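Local coordinates for protein endoglucanase (Clostridium thermocellum, PDB 2E4T) that is the glycoside hydrolase family 44 endoglucanase module of a longer multidomain protein, cleaving internal beta-1,4-glucosidic bonds of cellulose and probably of xyloglucan, at residues 31-34 / 40-43; 202-207 / 248-253; 164-169 / 220-225; 278-283 / 340-345. All coordinates share one frame; numbering follows the deposited sequence. Where two conformers were deposited one is given.

All four contacts belong to the TIM-like barrel and none to the beta domain built around the mixed sheet. Contact 1 comes first in the chain and joins barrel strand 40-43 to the loop after strand 26-30. Contacts 3 and 2 then interlock, their segments running 164-169, 202-207, 220-225, 248-253; centred about 32 Å apart, they fix the two ends of helix 204-221 in the outer layer. Contact 4 follows, packing helix 338-349 on strand 279-284 of the same eight-stranded sheet as contact 1. Contact 4 touches contact 1, with Arg42 NH2 3.1 Å from His283 CE1, and contact 3, with Ala225 O 3.8 Å from Asp278 OD2.

Contact 1: residues 31-34 / 40-43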
loop_
_atom_site.group_PDB
_atom_site.type_symbol
_atom_site.label_atom_id
_atom_site.label_comp_id
_atom_site.label_asym_id
_atom_site.label_seq_id
_atom_site.Cartn_x
_atom_site.Cartn_y
_atom_site.Cartn_z
ATOM N N ASN A 31 -3.306 -1.250 6.539
ATOM C CA ASN A 31 -3.570 -0.050 7.336
ATOM C C ASN A 31 -4.310 -0.364 8.632
ATOM O O ASN A 31 -4.055 0.279 9.659
ATOM C CB ASN A 31 -4.395 0.961 6.559
ATOM C CG ASN A 31 -3.629 1.643 5.452
ATOM O OD1 ASN A 31 -3.019 2.708 5.672
ATOM N ND2 ASN A 31 -3.693 1.117 4.220
ATOM N N GLN A 32 -5.273 -1.301 8.575
ATOM C CA GLN A 32 -6.104 -1.670 9.706
ATOM C C GLN A 32 -5.555 -2.933 10.370
ATOM O O GLN A 32 -4.624 -3.595 9.894
ATOM C CB GLN A 32 -7.572 -1.903 9.255
ATOM C CG GLN A 32 -8.329 -0.612 8.975
ATOM C CD GLN A 32 -7.775 0.201 7.834
ATOM O OE1 GLN A 32 -7.566 -0.280 6.716
ATOM N NE2 GLN A 32 -7.537 1.498 8.109
ATOM N N GLU A 33 -6.176 -3.296 11.507
ATOM C CA GLU A 33 -5.820 -4.503 12.258
ATOM C C GLU A 33 -6.579 -5.672 11.632
ATOM O O GLU A 33 -7.798 -5.813 11.806
ATOM C CB GLU A 33 -6.169 -4.337 13.737
ATOM C CG GLU A 33 -5.305 -3.250 14.383
ATOM C CD GLU A 33 -5.606 -2.940 15.835
ATOM O OE1 GLU A 33 -6.748 -3.150 16.310
ATOM O OE2 GLU A 33 -4.664 -2.448 16.540
ATOM N N LEU A 34 -5.857 -6.507 10.877
ATOM C CA LEU A 34 -6.440 -7.612 10.128
ATOM C C LEU A 34 -6.207 -8.958 10.801
ATOM O O LEU A 34 -5.234 -9.178 11.511
ATOM C CB LEU A 34 -5.855 -7.691 8.726
ATOM C CG LEU A 34 -6.124 -6.503 7.805
ATOM C CD1 LEU A 34 -5.550 -6.810 6.399
ATOM C CD2 LEU A 34 -7.596 -6.169 7.729
ATOM N N ALA A 40 3.783 -5.157 6.729
ATOM C CA ALA A 40 3.962 -3.717 6.906
ATOM C C ALA A 40 2.647 -3.208 7.542
ATOM O O ALA A 40 1.571 -3.740 7.303
ATOM C CB ALA A 40 4.226 -2.983 5.571
ATOM N N LYS A 41 2.818 -2.152 8.368
ATOM C CA LYS A 41 1.678 -1.444 8.938
ATOM C C LYS A 41 1.841 0.040 8.652
ATOM O O LYS A 41 2.889 0.623 8.959
ATOM C CB LYS A 41 1.578 -1.670 10.457
ATOM C CG LYS A 41 1.014 -3.016 10.843
ATOM C CD LYS A 41 -0.403 -3.308 10.320
ATOM C CE LYS A 41 -1.459 -2.281 10.662
ATOM N NZ LYS A 41 -1.729 -2.182 12.139
ATOM N N ARG A 42 0.779 0.642 8.101
ATOM C CA ARG A 42 0.738 2.083 7.847
ATOM C C ARG A 42 -0.251 2.750 8.794
ATOM O O ARG A 42 -1.403 2.326 8.891
ATOM C CB ARG A 42 0.288 2.344 6.399
ATOM C CG ARG A 42 0.007 3.830 6.115
ATOM C CD ARG A 42 -0.233 4.017 4.639
ATOM N NE ARG A 42 -0.546 5.376 4.224
ATOM C CZ ARG A 42 -1.757 5.851 3.968
ATOM N NH1 ARG A 42 -2.850 5.175 4.274
ATOM N NH2 ARG A 42 -1.809 7.056 3.355
ATOM N N PHE A 43 0.269 3.814 9.465
ATOM C CA PHE A 43 -0.550 4.760 10.217
ATOM C C PHE A 43 -0.802 5.932 9.275
ATOM O O PHE A 43 0.127 6.715 9.025
ATOM C CB PHE A 43 0.231 5.199 11.466
ATOM C CG PHE A 43 -0.419 6.308 12.246
ATOM C CD1 PHE A 43 -1.534 6.045 13.072
ATOM C CD2 PHE A 43 0.087 7.605 12.207
ATOM C CE1 PHE A 43 -2.138 7.064 13.811
ATOM C CE2 PHE A 43 -0.497 8.635 13.005
ATOM C CZ PHE A 43 -1.590 8.338 13.782
HETATM O O HOH W 1 -4.009 -0.670 12.201
#
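Asn31 and Arg42 meet at the join between the first two strands of the TIM-like barrel, where the loop leaving strand 26-30 passes beside strand 40-43. Their side chains run side by side and point the same way. Arg42 NH1 donates to Asn31 OD1 at 2.8 Å, and the bond is nearly straight, with 167° at the hydrogen. The oxygen lies almost in the guanidinium plane. The amide is turned nearly perpendicular to that plane, and NH1 approaches OD1 tilted from the carbonyl plane. Arg42 leaves the strand with chi1 at 171° and stays extended to NE, which lays its methylenes along the same oxygen; CD is 3.2 Å from Asn31 OD1. Asparagine suits this buried place because its two ends do different work: OD1 takes the arginine N-H, while ND2 donates to the backbone oxygens of Phe391 and Thr358, which fixes the rotation of the amide. Arg42 NH1 also forms a salt bridge with Glu359, and NH2 is hydrogen-bonded to Asn185.

Lys41 makes a second, looser link. Bends at chi2 and chi3 bring CE to 3.5 Å from Gln32 O, and another at chi4 directs NZ. One water spans the remaining gap, accepting from Lys41 NZ and donating to Asn31 O, both at 2.7 Å. NZ also bonds to a glycerol, probably from the crystallisation liquor.

Beyond the pair, Arg42 and Ala40 bond through their backbones to Ser30 of the first strand, Lys41 bonds to Tyr104 and Leu106 of strand 104-109, and helix 88-99 packs against Lys41 and Phe43.

Contact 2: residues 202-207 / 248-253; sequences VTAKEL and GTEGEG
Glu250 bends and Lys205 runs straight where they meet. The turn at Glu250 chi2 (-58°) lays its carboxylate against the CG-CD part of Lys205, which is extended there (chi2 -176°); further bends at chi3 and chi4 of the lysine carry NZ to a water. The two side chains cross at about a right angle, with Lys205 CG 3.5 Å from Glu250 CD and Lys205 CD 3.7 Å from Glu250 OE2. What touches is therefore aliphatic chain against carboxylate. The charged ends stand further apart, Lys205 NZ and Glu250 OE2 being 4.3 Å from one another, too far for a salt bridge.

The water closes that gap: it accepts from Lys205 NZ at 2.9 Å and donates to Glu250 OE2 at 2.7 Å.

The site lies on the rim of the TIM-like barrel, where helix 204-221 begins beside the short helix 247-250, in the excursion between strand 226-232 and helix 257-272. Thr203 is the N-cap of the longer helix; its OG1 accepts from Glu206 N at 2.9 Å, a role a threonine hydroxyl can fill because it stands close to the backbone. Asp246, just before the second segment, forms the salt bridge of Lys205 and also accepts from Ala204 N, tying this helix start to the loop ahead of helix 247-250. The small side chain of Ala204 suits the close approach of the two segments, its CB lying 4.2 Å from Glu250 CB. Phe257 and Tyr260 of helix 257-272 touch Ala204 as well, and the hydroxyl of Tyr260 is bonded to Glu250 OE1.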
loop_
_atom_site.group_PDB
_atom_site.type_symbol
_atom_site.label_atom_id
_atom_site.label_comp_id
_atom_site.label_asym_id
_atom_site.label_seq_id
_atom_site.Cartn_x
_atom_site.Cartn_y
_atom_site.Cartn_z
ATOM N N VAL A 202 -4.659 22.796 -2.887
ATOM C CA VAL A 202 -3.209 22.808 -2.816
ATOM C C VAL A 202 -2.580 23.120 -4.155
ATOM O O VAL A 202 -3.001 22.618 -5.228
ATOM C CB VAL A 202 -2.679 21.470 -2.255
ATOM C CG1 VAL A 202 -2.877 20.316 -3.244
ATOM C CG2 VAL A 202 -1.252 21.599 -1.776
ATOM N N THR A 203 -1.530 23.936 -4.149
ATOM C CA THR A 203 -0.751 24.187 -5.346
ATOM C C THR A 203 0.381 23.170 -5.485
ATOM O O THR A 203 0.888 22.621 -4.482
ATOM C CB THR A 203 -0.199 25.638 -5.355
ATOM O OG1 THR A 203 0.693 25.781 -4.257
ATOM C CG2 THR A 203 -1.311 26.667 -5.322
ATOM N N ALA A 204 0.778 22.937 -6.725
ATOM C CA ALA A 204 1.962 22.124 -6.952
ATOM C C ALA A 204 3.197 22.731 -6.241
ATOM O O ALA A 204 3.997 21.999 -5.638
ATOM C CB ALA A 204 2.202 21.984 -8.452
ATOM N N LYS A 205 3.337 24.053 -6.312
ATOM C CA LYS A 205 4.490 24.694 -5.665
ATOM C C LYS A 205 4.456 24.482 -4.143
ATOM O O LYS A 205 5.511 24.190 -3.547
ATOM C CB LYS A 205 4.536 26.186 -5.975
ATOM C CG LYS A 205 4.987 26.475 -7.401
ATOM C CD LYS A 205 5.124 27.982 -7.662
ATOM C CE LYS A 205 3.882 28.830 -7.416
ATOM N NZ LYS A 205 2.725 28.428 -8.266
ATOM N N GLU A 206 3.302 24.636 -3.497
ATOM C CA GLU A 206 3.258 24.446 -2.055
ATOM C C GLU A 206 3.610 22.988 -1.722
ATOM O O GLU A 206 4.328 22.723 -0.749
ATOM C CB GLU A 206 1.853 24.787 -1.505
ATOM C CG GLU A 206 1.712 24.482 -0.016
ATOM C CD GLU A 206 0.385 24.753 0.655
ATOM O OE1 GLU A 206 -0.170 25.858 0.519
ATOM O OE2 GLU A 206 -0.134 23.792 1.248
ATOM N N LEU A 207 3.039 22.037 -2.487
ATOM C CA LEU A 207 3.294 20.637 -2.138
ATOM C C LEU A 207 4.787 20.320 -2.228
ATOM O O LEU A 207 5.331 19.632 -1.335
ATOM C CB LEU A 207 2.443 19.711 -3.024
ATOM C CG LEU A 207 2.547 18.248 -2.652
ATOM C CD1 LEU A 207 2.219 17.977 -1.188
ATOM C CD2 LEU A 207 1.598 17.458 -3.551
ATOM N N GLY A 248 -1.324 24.809 -14.702
ATOM C CA GLY A 248 -1.151 25.313 -16.077
ATOM C C GLY A 248 0.221 25.902 -16.305
ATOM O O GLY A 248 0.694 25.942 -17.450
ATOM N N THR A 249 0.843 26.464 -15.263
ATOM C CA THR A 249 2.188 26.995 -15.367
ATOM C C THR A 249 3.213 25.967 -14.928
ATOM O O THR A 249 4.176 25.669 -15.659
ATOM C CB THR A 249 2.343 28.298 -14.576
ATOM O OG1 THR A 249 1.783 28.165 -13.288
ATOM C CG2 THR A 249 1.628 29.421 -15.316
ATOM N N GLU A 250 3.023 25.361 -13.740
ATOM C CA GLU A 250 4.036 24.442 -13.256
ATOM C C GLU A 250 4.154 23.185 -14.116
ATOM O O GLU A 250 5.227 22.601 -14.210
ATOM C CB GLU A 250 3.695 24.040 -11.815
ATOM C CG GLU A 250 3.858 25.165 -10.822
ATOM C CD GLU A 250 5.286 25.690 -10.840
ATOM O OE1 GLU A 250 6.225 24.937 -10.532
ATOM O OE2 GLU A 250 5.459 26.891 -11.199
ATOM N N GLY A 251 3.040 22.750 -14.707
ATOM C CA GLY A 251 3.039 21.508 -15.478
ATOM C C GLY A 251 3.467 21.639 -16.911
ATOM O O GLY A 251 3.449 20.643 -17.634
ATOM N N GLU A 252 3.909 22.813 -17.327
ATOM C CA GLU A 252 4.348 22.980 -18.724
ATOM C C GLU A 252 5.493 22.011 -19.004
ATOM O O GLU A 252 6.523 21.996 -18.283
ATOM C CB GLU A 252 4.803 24.430 -18.971
ATOM C CG GLU A 252 5.198 24.618 -20.443
ATOM C CD GLU A 252 5.551 26.012 -20.815
ATOM O OE1 GLU A 252 5.651 26.897 -19.958
ATOM O OE2 GLU A 252 5.786 26.234 -22.011
ATOM N N GLY A 253 5.342 21.193 -20.071
ATOM C CA GLY A 253 6.379 20.230 -20.439
ATOM C C GLY A 253 6.319 18.898 -19.706
ATOM O O GLY A 253 7.166 18.011 -19.963
HETATM O O HOH W 2 3.478 28.700 -11.056
#

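Contact 3: residues 164-169 / 220-225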
loop_
_atom_site.group_PDB
_atom_site.type_symbol
_atom_site.label_atom_id
_atom_site.label_comp_id
_atom_site.label_asym_id
_atom_site.label_seq_id
_atom_site.Cartn_x
_atom_site.Cartn_y
_atom_site.Cartn_z
ATOM N N TYR A 164 11.458 12.025 19.171
ATOM C CA TYR A 164 10.862 11.250 20.254
ATOM C C TYR A 164 10.809 9.760 19.884
ATOM O O TYR A 164 11.132 8.866 20.709
ATOM C CB TYR A 164 9.469 11.815 20.558
ATOM C CG TYR A 164 8.776 11.132 21.703
ATOM C CD1 TYR A 164 8.829 11.716 22.966
ATOM C CD2 TYR A 164 8.030 9.954 21.546
ATOM C CE1 TYR A 164 8.210 11.130 24.069
ATOM C CE2 TYR A 164 7.413 9.381 22.664
ATOM C CZ TYR A 164 7.525 9.963 23.930
ATOM O OH TYR A 164 6.883 9.327 24.986
ATOM N N LEU A 165 10.396 9.494 18.655
ATOM C CA LEU A 165 10.285 8.106 18.166
ATOM C C LEU A 165 11.681 7.438 18.077
ATOM O O LEU A 165 11.842 6.280 18.493
ATOM C CB LEU A 165 9.582 8.082 16.822
ATOM C CG LEU A 165 8.136 8.556 16.881
ATOM C CD1 LEU A 165 7.577 8.660 15.446
ATOM C CD2 LEU A 165 7.240 7.697 17.729
ATOM N N VAL A 166 12.654 8.149 17.511
ATOM C CA VAL A 166 14.006 7.597 17.388
ATOM C C VAL A 166 14.619 7.368 18.770
ATOM O O VAL A 166 15.306 6.353 18.995
ATOM C CB VAL A 166 14.892 8.541 16.550
ATOM C CG1 VAL A 166 16.355 8.138 16.574
ATOM C CG2 VAL A 166 14.366 8.556 15.124
ATOM N N ASN A 167 14.383 8.276 19.719
ATOM C CA ASN A 167 14.837 8.071 21.080
ATOM C C ASN A 167 14.272 6.776 21.669
ATOM O O ASN A 167 14.975 6.034 22.369
ATOM C CB ASN A 167 14.450 9.286 21.921
ATOM C CG ASN A 167 14.881 9.118 23.365
ATOM O OD1 ASN A 167 14.030 8.748 24.210
ATOM N ND2 ASN A 167 16.144 9.248 23.637
ATOM N N LYS A 168 12.987 6.516 21.409
ATOM C CA LYS A 168 12.340 5.344 21.989
ATOM C C LYS A 168 12.767 4.043 21.314
ATOM O O LYS A 168 12.959 3.039 21.990
ATOM C CB LYS A 168 10.833 5.513 21.939
ATOM C CG LYS A 168 10.091 4.366 22.585
ATOM C CD LYS A 168 8.594 4.659 22.728
ATOM C CE LYS A 168 7.796 3.435 23.261
ATOM N NZ LYS A 168 8.247 2.204 22.631
ATOM N N TYR A 169 12.818 4.048 19.976
ATOM C CA TYR A 169 12.891 2.812 19.205
ATOM C C TYR A 169 14.224 2.578 18.527
ATOM O O TYR A 169 14.406 1.494 17.934
ATOM C CB TYR A 169 11.782 2.783 18.143
ATOM C CG TYR A 169 10.406 2.702 18.731
ATOM C CD1 TYR A 169 10.016 1.603 19.450
ATOM C CD2 TYR A 169 9.505 3.748 18.564
ATOM C CE1 TYR A 169 8.727 1.497 19.984
ATOM C CE2 TYR A 169 8.225 3.661 19.049
ATOM C CZ TYR A 169 7.844 2.549 19.792
ATOM O OH TYR A 169 6.538 2.496 20.246
ATOM N N LYS A 220 17.534 15.006 9.015
ATOM C CA LYS A 220 18.522 15.485 9.980
ATOM C C LYS A 220 18.454 14.698 11.287
ATOM O O LYS A 220 19.483 14.523 11.974
ATOM C CB LYS A 220 18.329 16.963 10.231
ATOM C CG LYS A 220 18.875 17.820 9.161
ATOM C CD LYS A 220 19.175 19.196 9.576
ATOM C CE LYS A 220 18.010 20.078 9.290
ATOM N NZ LYS A 220 18.354 21.495 9.718
ATOM N N VAL A 221 17.262 14.212 11.651
ATOM C CA VAL A 221 17.099 13.436 12.891
ATOM C C VAL A 221 17.408 11.957 12.635
ATOM O O VAL A 221 18.076 11.307 13.452
ATOM C CB VAL A 221 15.657 13.579 13.439
ATOM C CG1 VAL A 221 15.455 12.736 14.675
ATOM C CG2 VAL A 221 15.375 15.061 13.713
ATOM N N ASP A 222 16.887 11.410 11.526
ATOM C CA ASP A 222 17.055 10.003 11.184
ATOM C C ASP A 222 17.469 9.915 9.732
ATOM O O ASP A 222 16.621 9.858 8.831
ATOM C CB ASP A 222 15.801 9.170 11.424
ATOM C CG ASP A 222 16.071 7.699 11.269
ATOM O OD1 ASP A 222 17.142 7.332 10.690
ATOM O OD2 ASP A 222 15.208 6.892 11.715
ATOM N N PRO A 223 18.785 9.909 9.467
ATOM C CA PRO A 223 19.252 9.867 8.087
ATOM C C PRO A 223 18.858 8.596 7.361
ATOM O O PRO A 223 19.027 8.543 6.114
ATOM C CB PRO A 223 20.788 9.957 8.220
ATOM C CG PRO A 223 21.056 10.422 9.618
ATOM C CD PRO A 223 19.885 10.049 10.442
ATOM N N TYR A 224 18.439 7.565 8.098
ATOM C CA TYR A 224 18.141 6.266 7.502
ATOM C C TYR A 224 16.656 6.115 7.205
ATOM O O TYR A 224 16.248 5.118 6.565
ATOM C CB TYR A 224 18.565 5.137 8.478
ATOM C CG TYR A 224 20.017 5.306 8.831
ATOM C CD1 TYR A 224 21.022 4.971 7.962
ATOM C CD2 TYR A 224 20.383 5.859 10.047
ATOM C CE1 TYR A 224 22.379 5.209 8.315
ATOM C CE2 TYR A 224 21.709 6.086 10.436
ATOM C CZ TYR A 224 22.692 5.789 9.544
ATOM O OH TYR A 224 24.016 5.996 9.869
ATOM N N ALA A 225 15.818 7.041 7.665
ATOM C CA ALA A 225 14.370 6.895 7.470
ATOM C C ALA A 225 14.013 7.160 6.010
ATOM O O ALA A 225 14.600 8.046 5.368
ATOM C CB ALA A 225 13.648 7.875 8.391
#
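Val166 meets Val221 and Asp222 through a single methyl, CG2. In this van der Waals packing, Val166 CG2 stands 4.3 Å from Val221 CG1 and 4.0 Å from Asp222 CB. The flank of the aspartate joins in, its OD2 lying 3.9 Å from Val166 CG2. The torsion of Val166 explains the choice of branch: with CG1 anti to the backbone N (chi1 171°), CG2 is swung to the side facing the other segment. Both CB atoms of the valine pair point across the gap, and a compact branched residue suits each position because it fills the space between backbones without a long chain to fold away. Val221 also touches Asp159, Val162 and Asn163, earlier in the helix that carries Val166.

These helices, 158-169 and 204-221, are outer helices of the TIM-like barrel. The first leads toward strand 180-183, and the second, beyond that strand, gives way near here to the turn that leads into strand 226-232.

The polar interactions belong mainly to that turn. Asp222 OD2 is hydrogen-bonded to Ala172 N, in the loop after helix 158-169, which links the buried carboxylate to a neighbouring backbone. The other oxygen stays within its own segment: Asp222 OD1 accepts from Tyr224 N at 2.9 Å, an Asx turn, and the N-H comes from above the carboxylate plane. A type I beta turn runs over the same residues, closed by Ala225 N to Asp222 O at 3.2 Å. Aspartate suits the place because its short side chain reaches the backbone N two residues on with one oxygen, leaving the second for Ala172.

Contact 4: residues 278-283 / 340-345; sequences DVLDVH and PNLLDS
Leu280 and Val282 lie on a barrel strand and Leu342 on the helix covering it, with the backbones well apart: the nearest CA atoms, of Leu280 and Leu342, are 8.7 Å from each other. The arrangement is part of a beta-alpha-beta crossover of the TIM-like barrel, in which helix 338-349 comes between the neighbouring parallel strands 279-284 and 354-360. The segment 278-283 is extended from Val279 onward; the helical segment has regular bonds such as Asp344 N to Pro340 O at 2.8 Å.

Spaced two residues apart, Leu280 and Val282 present their side chains on one face of the strand, toward the helix, while Asp281 between them turns the other way and bonds to Thr358. Buried apolar residues suit the helix-facing positions, since the two segments meet by van der Waals packing. Leu342 is long enough to span the gap, and with chi1 -68° and chi2 167° its two methyls split between Val282 and Leu280. Trp256 and Ile258 touch it as well, and Ser345, further along the helix, is bonded through OG to Trp256 and Asp259. At the fork itself, Leu342 CD1 lies 4.2 Å from Val282 CG2. Its other methyl, Leu342 CD2, lies 4.3 Å from Leu280 CD2.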
loop_
_atom_site.group_PDB
_atom_site.type_symbol
_atom_site.label_atom_id
_atom_site.label_comp_id
_atom_site.label_asym_id
_atom_site.label_seq_id
_atom_site.Cartn_x
_atom_site.Cartn_y
_atom_site.Cartn_z
ATOM N N ASP A 278 12.268 8.893 -1.026
ATOM C CA ASP A 278 12.661 7.493 -1.146
ATOM C C ASP A 278 11.631 6.662 -1.900
ATOM O O ASP A 278 12.011 5.719 -2.629
ATOM C CB ASP A 278 12.917 6.894 0.226
ATOM C CG ASP A 278 14.089 7.575 0.885
ATOM O OD1 ASP A 278 15.245 7.203 0.540
ATOM O OD2 ASP A 278 13.856 8.492 1.709
ATOM N N VAL A 279 10.350 6.974 -1.707
ATOM C CA VAL A 279 9.283 6.127 -2.194
ATOM C C VAL A 279 8.155 7.002 -2.752
ATOM O O VAL A 279 7.589 7.821 -2.031
ATOM C CB VAL A 279 8.716 5.210 -1.093
ATOM C CG1 VAL A 279 7.789 4.190 -1.712
ATOM C CG2 VAL A 279 9.824 4.526 -0.296
ATOM N N LEU A 280 7.867 6.826 -4.045
ATOM C CA LEU A 280 6.678 7.408 -4.673
ATOM C C LEU A 280 5.474 6.608 -4.174
ATOM O O LEU A 280 5.440 5.395 -4.327
ATOM C CB LEU A 280 6.813 7.313 -6.194
ATOM C CG LEU A 280 5.636 7.895 -6.965
ATOM C CD1 LEU A 280 5.603 9.420 -6.836
ATOM C CD2 LEU A 280 5.724 7.508 -8.444
ATOM N N ASP A 281 4.520 7.322 -3.565
ATOM C CA ASP A 281 3.432 6.701 -2.776
ATOM C C ASP A 281 2.105 7.168 -3.333
ATOM O O ASP A 281 1.842 8.400 -3.392
ATOM C CB ASP A 281 3.625 7.275 -1.317
ATOM C CG ASP A 281 2.552 6.913 -0.348
ATOM O OD1 ASP A 281 1.433 6.548 -0.790
ATOM O OD2 ASP A 281 2.864 6.966 0.873
ATOM N N VAL A 282 1.284 6.221 -3.793
ATOM C CA VAL A 282 -0.015 6.560 -4.327
ATOM C C VAL A 282 -1.077 5.597 -3.734
ATOM O O VAL A 282 -0.769 4.503 -3.245
ATOM C CB VAL A 282 -0.075 6.502 -5.871
ATOM C CG1 VAL A 282 0.872 7.529 -6.491
ATOM C CG2 VAL A 282 0.242 5.069 -6.379
ATOM N N HIS A 283 -2.331 6.063 -3.825
ATOM C CA HIS A 283 -3.496 5.261 -3.471
ATOM C C HIS A 283 -4.186 4.869 -4.772
ATOM O O HIS A 283 -4.332 5.694 -5.685
ATOM C CB HIS A 283 -4.464 6.056 -2.613
ATOM C CG HIS A 283 -3.850 6.514 -1.336
ATOM N ND1 HIS A 283 -2.648 6.157 -0.788
ATOM C CD2 HIS A 283 -4.405 7.408 -0.452
ATOM C CE1 HIS A 283 -2.512 6.808 0.396
ATOM N NE2 HIS A 283 -3.568 7.585 0.599
ATOM N N PRO A 340 3.553 -0.007 -14.888
ATOM C CA PRO A 340 4.675 0.330 -15.800
ATOM C C PRO A 340 4.745 1.816 -16.093
ATOM O O PRO A 340 5.848 2.348 -16.273
ATOM C CB PRO A 340 4.348 -0.551 -17.065
ATOM C CG PRO A 340 3.630 -1.748 -16.477
ATOM C CD PRO A 340 2.707 -1.106 -15.441
ATOM N N ASN A 341 3.598 2.509 -16.170
ATOM C CA ASN A 341 3.651 3.963 -16.381
ATOM C C ASN A 341 4.320 4.679 -15.193
ATOM O O ASN A 341 5.142 5.589 -15.393
ATOM C CB ASN A 341 2.284 4.540 -16.732
ATOM C CG ASN A 341 2.031 4.428 -18.211
ATOM O OD1 ASN A 341 2.338 5.368 -18.957
ATOM N ND2 ASN A 341 1.532 3.309 -18.688
ATOM N N LEU A 342 3.947 4.293 -13.960
ATOM C CA LEU A 342 4.580 4.911 -12.789
ATOM C C LEU A 342 6.083 4.589 -12.774
ATOM O O LEU A 342 6.925 5.455 -12.480
ATOM C CB LEU A 342 3.896 4.433 -11.507
ATOM C CG LEU A 342 2.463 4.933 -11.336
ATOM C CD1 LEU A 342 1.749 4.153 -10.220
ATOM C CD2 LEU A 342 2.438 6.457 -11.027
ATOM N N LEU A 343 6.422 3.311 -13.028
ATOM C CA LEU A 343 7.826 2.898 -12.979
ATOM C C LEU A 343 8.655 3.582 -14.106
ATOM O O LEU A 343 9.822 3.928 -13.882
ATOM C CB LEU A 343 7.942 1.388 -13.059
ATOM C CG LEU A 343 7.395 0.672 -11.818
ATOM C CD1 LEU A 343 7.184 -0.802 -12.128
ATOM C CD2 LEU A 343 8.304 0.847 -10.607
ATOM N N ASP A 344 8.042 3.754 -15.273
ATOM C CA ASP A 344 8.714 4.457 -16.388
ATOM C C ASP A 344 8.965 5.904 -16.023
ATOM O O ASP A 344 10.016 6.482 -16.331
ATOM C CB ASP A 344 7.862 4.348 -17.642
ATOM C CG ASP A 344 8.328 5.203 -18.826
ATOM O OD1 ASP A 344 9.264 4.750 -19.436
ATOM O OD2 ASP A 344 7.768 6.283 -19.155
ATOM N N SER A 345 8.006 6.545 -15.334
ATOM C CA SER A 345 8.228 7.893 -14.852
ATOM C C SER A 345 9.364 7.978 -13.863
ATOM O O SER A 345 10.186 8.910 -13.931
ATOM C CB SER A 345 6.914 8.446 -14.260
ATOM O OG SER A 345 6.007 8.755 -15.282
#